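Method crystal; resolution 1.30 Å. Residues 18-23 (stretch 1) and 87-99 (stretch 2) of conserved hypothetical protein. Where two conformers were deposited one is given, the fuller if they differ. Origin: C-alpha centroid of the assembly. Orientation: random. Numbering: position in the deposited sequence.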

ATOM      1  N   THR A  18      11.962   1.820   2.529  1.00 13.36           N
ATOM      2  CA  THR A  18      11.518   1.713   1.147  1.00 13.00           C
ATOM      3  C   THR A  18      10.040   2.027   1.025  1.00 12.23           C
ATOM      4  O   THR A  18       9.220   1.447   1.749  1.00 12.05           O
ATOM      5  CB  THR A  18      11.772   0.300   0.617  1.00 12.69           C
ATOM      6  OG1 THR A  18      13.157  -0.004   0.767  1.00 14.33           O
ATOM      7  CG2 THR A  18      11.395   0.204  -0.852  1.00 14.83           C
ATOM      8  N   GLY A  19       9.693   2.912   0.096  1.00 12.04           N
ATOM      9  CA  GLY A  19       8.291   3.141  -0.195  1.00 12.41           C
ATOM     10  C   GLY A  19       7.835   4.564  -0.052  1.00 12.62           C
ATOM     11  O   GLY A  19       8.645   5.485   0.008  1.00 13.11           O
ATOM     12  N   LEU A  20       6.523   4.745  -0.043  1.00 12.19           N
ATOM     13  CA  LEU A  20       5.919   6.061   0.033  1.00 13.09           C
ATOM     14  C   LEU A  20       5.707   6.430   1.493  1.00 12.81           C
ATOM     15  O   LEU A  20       5.002   5.725   2.212  1.00 12.48           O
ATOM     16  CB  LEU A  20       4.578   6.035  -0.705  1.00 13.61           C
ATOM     17  CG  LEU A  20       3.705   7.287  -0.672  1.00 13.89           C
ATOM     18  CD1 LEU A  20       4.421   8.466  -1.318  1.00 16.71           C
ATOM     19  CD2 LEU A  20       2.379   7.017  -1.367  1.00 14.41           C
ATOM     20  N   HIS A  21       6.320   7.530   1.925  1.00 12.54           N
ATOM     21  CA  HIS A  21       6.212   7.970   3.316  1.00 13.07           C
ATOM     22  C   HIS A  21       5.142   9.030   3.461  1.00 13.40           C
ATOM     23  O   HIS A  21       5.210  10.066   2.807  1.00 13.67           O
ATOM     24  CB  HIS A  21       7.541   8.536   3.798  1.00 13.73           C
ATOM     25  CG  HIS A  21       8.614   7.508   3.913  1.00 14.18           C
ATOM     26  ND1 HIS A  21       9.251   6.972   2.815  1.00 17.09           N
ATOM     27  CD2 HIS A  21       9.176   6.926   4.997  1.00 16.42           C
ATOM     28  CE1 HIS A  21      10.152   6.095   3.220  1.00 17.20           C
ATOM     29  NE2 HIS A  21      10.112   6.035   4.537  1.00 18.51           N
ATOM     30  N   ILE A  22       4.180   8.773   4.335  1.00 13.75           N
ATOM     31  CA  ILE A  22       3.101   9.724   4.633  1.00 14.26           C
ATOM     32  C   ILE A  22       3.185  10.062   6.112  1.00 14.69           C
ATOM     33  O   ILE A  22       3.093   9.174   6.955  1.00 15.22           O
ATOM     34  CB  ILE A  22       1.697   9.126   4.321  1.00 14.13           C
ATOM     35  CG1 ILE A  22       1.570   8.704   2.850  1.00 15.48           C
ATOM     36  CG2 ILE A  22       0.578  10.074   4.741  1.00 14.98           C
ATOM     37  CD1 ILE A  22       1.833   9.808   1.826  1.00 19.30           C
ATOM     38  N   GLY A  23       3.367  11.340   6.420  1.00 15.17           N
ATOM     39  CA  GLY A  23       3.462  11.764   7.803  1.00 15.95           C
ATOM     40  C   GLY A  23       4.857  12.200   8.191  1.00 16.55           C
ATOM     41  O   GLY A  23       5.771  12.249   7.358  1.00 17.15           O
ATOM     42  N   ASP A  87       4.273   9.176  -8.112  1.00 17.23           N
ATOM     43  CA  ASP A  87       5.312  10.182  -8.010  1.00 18.38           C
ATOM     44  C   ASP A  87       5.881  10.191  -6.606  1.00 18.12           C
ATOM     45  O   ASP A  87       5.354  10.861  -5.719  1.00 18.42           O
ATOM     46  CB  ASP A  87       4.753  11.562  -8.358  1.00 18.89           C
ATOM     47  CG  ASP A  87       5.826  12.638  -8.381  1.00 21.13           C
ATOM     48  OD1 ASP A  87       7.006  12.325  -8.083  1.00 20.56           O
ATOM     49  OD2 ASP A  87       5.490  13.802  -8.691  1.00 22.93           O
ATOM     50  N   TYR A  88       6.966   9.448  -6.407  1.00 18.41           N
ATOM     51  CA  TYR A  88       7.573   9.335  -5.086  1.00 18.47           C
ATOM     52  C   TYR A  88       8.187  10.635  -4.570  1.00 19.27           C
ATOM     53  O   TYR A  88       8.438  10.760  -3.373  1.00 20.46           O
ATOM     54  CB  TYR A  88       8.587   8.182  -5.024  1.00 17.87           C
ATOM     55  CG  TYR A  88       7.920   6.827  -5.020  1.00 15.63           C
ATOM     56  CD1 TYR A  88       7.712   6.131  -6.211  1.00 16.08           C
ATOM     57  CD2 TYR A  88       7.470   6.255  -3.833  1.00 15.29           C
ATOM     58  CE1 TYR A  88       7.088   4.889  -6.217  1.00 14.35           C
ATOM     59  CE2 TYR A  88       6.842   5.014  -3.823  1.00 14.66           C
ATOM     60  CZ  TYR A  88       6.643   4.339  -5.019  1.00 14.07           C
ATOM     61  OH  TYR A  88       6.026   3.108  -5.006  1.00 13.04           O
ATOM     62  N   SER A  89       8.396  11.601  -5.470  1.00 19.67           N
ATOM     63  CA  SER A  89       8.947  12.910  -5.103  0.50 19.36           C
ATOM     64  C   SER A  89       7.911  13.818  -4.430  1.00 20.11           C
ATOM     65  O   SER A  89       8.269  14.843  -3.839  1.00 20.45           O
ATOM     66  CB  SER A  89       9.530  13.613  -6.336  0.50 18.94           C
ATOM     67  OG  SER A  89       8.507  14.189  -7.132  0.50 18.71           O
ATOM     68  N   ALA A  90       6.634  13.447  -4.531  1.00 19.77           N
ATOM     69  CA  ALA A  90       5.539  14.274  -4.013  1.00 19.70           C
ATOM     70  C   ALA A  90       4.544  13.404  -3.230  1.00 19.74           C
ATOM     71  O   ALA A  90       3.484  13.052  -3.755  1.00 19.04           O
ATOM     72  CB  ALA A  90       4.832  14.985  -5.155  1.00 19.84           C
ATOM     73  N   PRO A  91       4.886  13.046  -1.976  1.00 20.16           N
ATOM     74  CA  PRO A  91       4.114  12.043  -1.223  1.00 20.52           C
ATOM     75  C   PRO A  91       2.637  12.362  -1.028  1.00 20.70           C
ATOM     76  O   PRO A  91       1.803  11.473  -1.196  1.00 20.12           O
ATOM     77  CB  PRO A  91       4.836  11.994   0.129  1.00 20.98           C
ATOM     78  CG  PRO A  91       6.229  12.438  -0.195  1.00 20.95           C
ATOM     79  CD  PRO A  91       6.031  13.539  -1.190  1.00 20.72           C
ATOM     80  N   GLU A  92       2.310  13.605  -0.674  1.00 21.29           N
ATOM     81  CA  GLU A  92       0.913  14.017  -0.519  1.00 21.77           C
ATOM     82  C   GLU A  92       0.115  13.854  -1.822  1.00 20.77           C
ATOM     83  O   GLU A  92      -1.032  13.379  -1.814  1.00 21.21           O
ATOM     84  CB  GLU A  92       0.802  15.440   0.064  1.00 22.76           C
ATOM     85  CG  GLU A  92       1.445  16.572  -0.763  1.00 26.12           C
ATOM     86  CD  GLU A  92       2.955  16.422  -0.938  1.00 29.44           C
ATOM     87  OE1 GLU A  92       3.423  16.510  -2.094  1.00 30.90           O
ATOM     88  OE2 GLU A  92       3.666  16.194   0.069  1.00 31.10           O
ATOM     89  N   GLN A  93       0.744  14.216  -2.939  1.00 19.64           N
ATOM     90  CA  GLN A  93       0.130  14.043  -4.252  0.50 19.00           C
ATOM     91  C   GLN A  93       0.018  12.561  -4.617  1.00 18.18           C
ATOM     92  O   GLN A  93      -0.966  12.146  -5.239  1.00 17.31           O
ATOM     93  CB  GLN A  93       0.897  14.832  -5.323  0.50 19.16           C
ATOM     94  CG  GLN A  93       0.716  16.348  -5.221  0.50 19.62           C
ATOM     95  CD  GLN A  93       1.769  17.137  -5.989  0.50 19.73           C
ATOM     96  OE1 GLN A  93       2.334  16.663  -6.976  0.50 21.40           O
ATOM     97  NE2 GLN A  93       2.031  18.358  -5.537  0.50 21.44           N
ATOM     98  N   ALA A  94       1.006  11.763  -4.208  1.00 16.84           N
ATOM     99  CA  ALA A  94       0.984  10.315  -4.440  1.00 15.49           C
ATOM    100  C   ALA A  94      -0.155   9.643  -3.679  1.00 14.92           C
ATOM    101  O   ALA A  94      -0.820   8.754  -4.215  1.00 14.38           O
ATOM    102  CB  ALA A  94       2.314   9.689  -4.069  1.00 15.73           C
ATOM    103  N   LEU A  95      -0.386  10.067  -2.438  1.00 15.08           N
ATOM    104  CA  LEU A  95      -1.490   9.517  -1.664  1.00 15.31           C
ATOM    105  C   LEU A  95      -2.817   9.861  -2.347  1.00 15.34           C
ATOM    106  O   LEU A  95      -3.721   9.021  -2.438  1.00 15.37           O
ATOM    107  CB  LEU A  95      -1.458  10.006  -0.212  1.00 16.05           C
ATOM    108  CG  LEU A  95      -2.540   9.446   0.718  1.00 15.80           C
ATOM    109  CD1 LEU A  95      -2.529   7.921   0.768  1.00 16.28           C
ATOM    110  CD2 LEU A  95      -2.355  10.026   2.109  1.00 16.14           C
ATOM    111  N   SER A  96      -2.931  11.087  -2.846  1.00 14.82           N
ATOM    112  CA  SER A  96      -4.126  11.505  -3.576  0.50 14.76           C
ATOM    113  C   SER A  96      -4.342  10.627  -4.804  1.00 14.53           C
ATOM    114  O   SER A  96      -5.459  10.213  -5.104  1.00 14.45           O
ATOM    115  CB  SER A  96      -4.027  12.978  -3.990  0.50 15.36           C
ATOM    116  OG  SER A  96      -5.146  13.368  -4.778  0.50 16.31           O
ATOM    117  N   ALA A  97      -3.257  10.344  -5.516  1.00 13.67           N
ATOM    118  CA  ALA A  97      -3.318   9.469  -6.669  1.00 13.33           C
ATOM    119  C   ALA A  97      -3.781   8.067  -6.274  1.00 13.08           C
ATOM    120  O   ALA A  97      -4.611   7.488  -6.957  1.00 12.44           O
ATOM    121  CB  ALA A  97      -1.969   9.420  -7.378  1.00 13.92           C
ATOM    122  N   LEU A  98      -3.253   7.520  -5.180  1.00 12.69           N
ATOM    123  CA  LEU A  98      -3.708   6.215  -4.707  1.00 12.13           C
ATOM    124  C   LEU A  98      -5.199   6.229  -4.424  1.00 11.65           C
ATOM    125  O   LEU A  98      -5.918   5.297  -4.784  1.00 11.53           O
ATOM    126  CB  LEU A  98      -2.962   5.796  -3.445  1.00 12.30           C
ATOM    127  CG  LEU A  98      -1.500   5.402  -3.642  1.00 12.81           C
ATOM    128  CD1 LEU A  98      -0.863   5.179  -2.271  1.00 15.36           C
ATOM    129  CD2 LEU A  98      -1.347   4.165  -4.526  1.00 13.84           C
ATOM    130  N   HIS A  99      -5.677   7.298  -3.793  1.00 11.73           N
ATOM    131  CA  HIS A  99      -7.105   7.427  -3.543  1.00 12.57           C
ATOM    132  C   HIS A  99      -7.919   7.413  -4.830  1.00 12.41           C
ATOM    133  O   HIS A  99      -8.965   6.781  -4.890  1.00 13.30           O
ATOM    134  CB  HIS A  99      -7.415   8.674  -2.720  1.00 12.84           C
ATOM    135  CG  HIS A  99      -6.973   8.570  -1.299  1.00 15.15           C
ATOM    136  ND1 HIS A  99      -6.652   9.671  -0.538  1.00 17.22           N
ATOM    137  CD2 HIS A  99      -6.782   7.493  -0.502  1.00 16.15           C
ATOM    138  CE1 HIS A  99      -6.290   9.278   0.672  1.00 16.95           C
ATOM    139  NE2 HIS A  99      -6.364   7.960   0.723  1.00 15.88           N
TER

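How do the two backbones meet? Strand 20-22 crosses helix 91-99 at close to a right angle, 101° between their directions, with the axes 8.3 Å apart at closest approach. No hydrogen bond links the stretches; the contact is mainly apolar packing and buries 364 Å² in all. Within the helix the backbone is bonded in the usual way, Leu95 N donating to Pro91 O at 2.9 Å.

Why does Leu20 dominate? Its CA-to-CB bond points sideways, yet the t, p rotamer brings the end of the side chain nearer the helix. Both methyls pack on Ala94 CB, at 3.7 Å from Leu20 CD1 and 3.8 Å from Leu20 CD2; Leu20 CD1 also lies 3.6 Å from Pro91 CA, and Leu20 CD2 3.8 Å from Leu98 CD1. The CA-to-CB bond of Ala94 points toward the strand, so its methyl meets those of the leucine.

What does Ile22 add? It too starts sideways, and its m, m rotamer carries Ile22 CD1 to the helix, 3.9 Å from Leu95 CB and 4.1 Å from Pro91 CB. Pro91 thus touches the side chains of Leu20 and Ile22, and Pro91 CB also lies 3.3 Å from His21 O, a tight van der Waals contact.

How does the loop before the helix take part? Asp87 to Ala90 form a type I turn, closed by Ala90 N to Asp87 O at 3.1 Å. Asp87 OD1 accepts from Ser89 OG at 2.6 Å and from Ser89 N at 3.0 Å, tying the t rotamer of Asp87 and the p rotamer of Ser89 into the turn. With chi1 at m, Tyr88 reaches the strand: Tyr88 CE2 is 4.0 Å from Leu20 CB, and the ring presents its edge to Leu20 N, 3.8 Å from Tyr88 CE2.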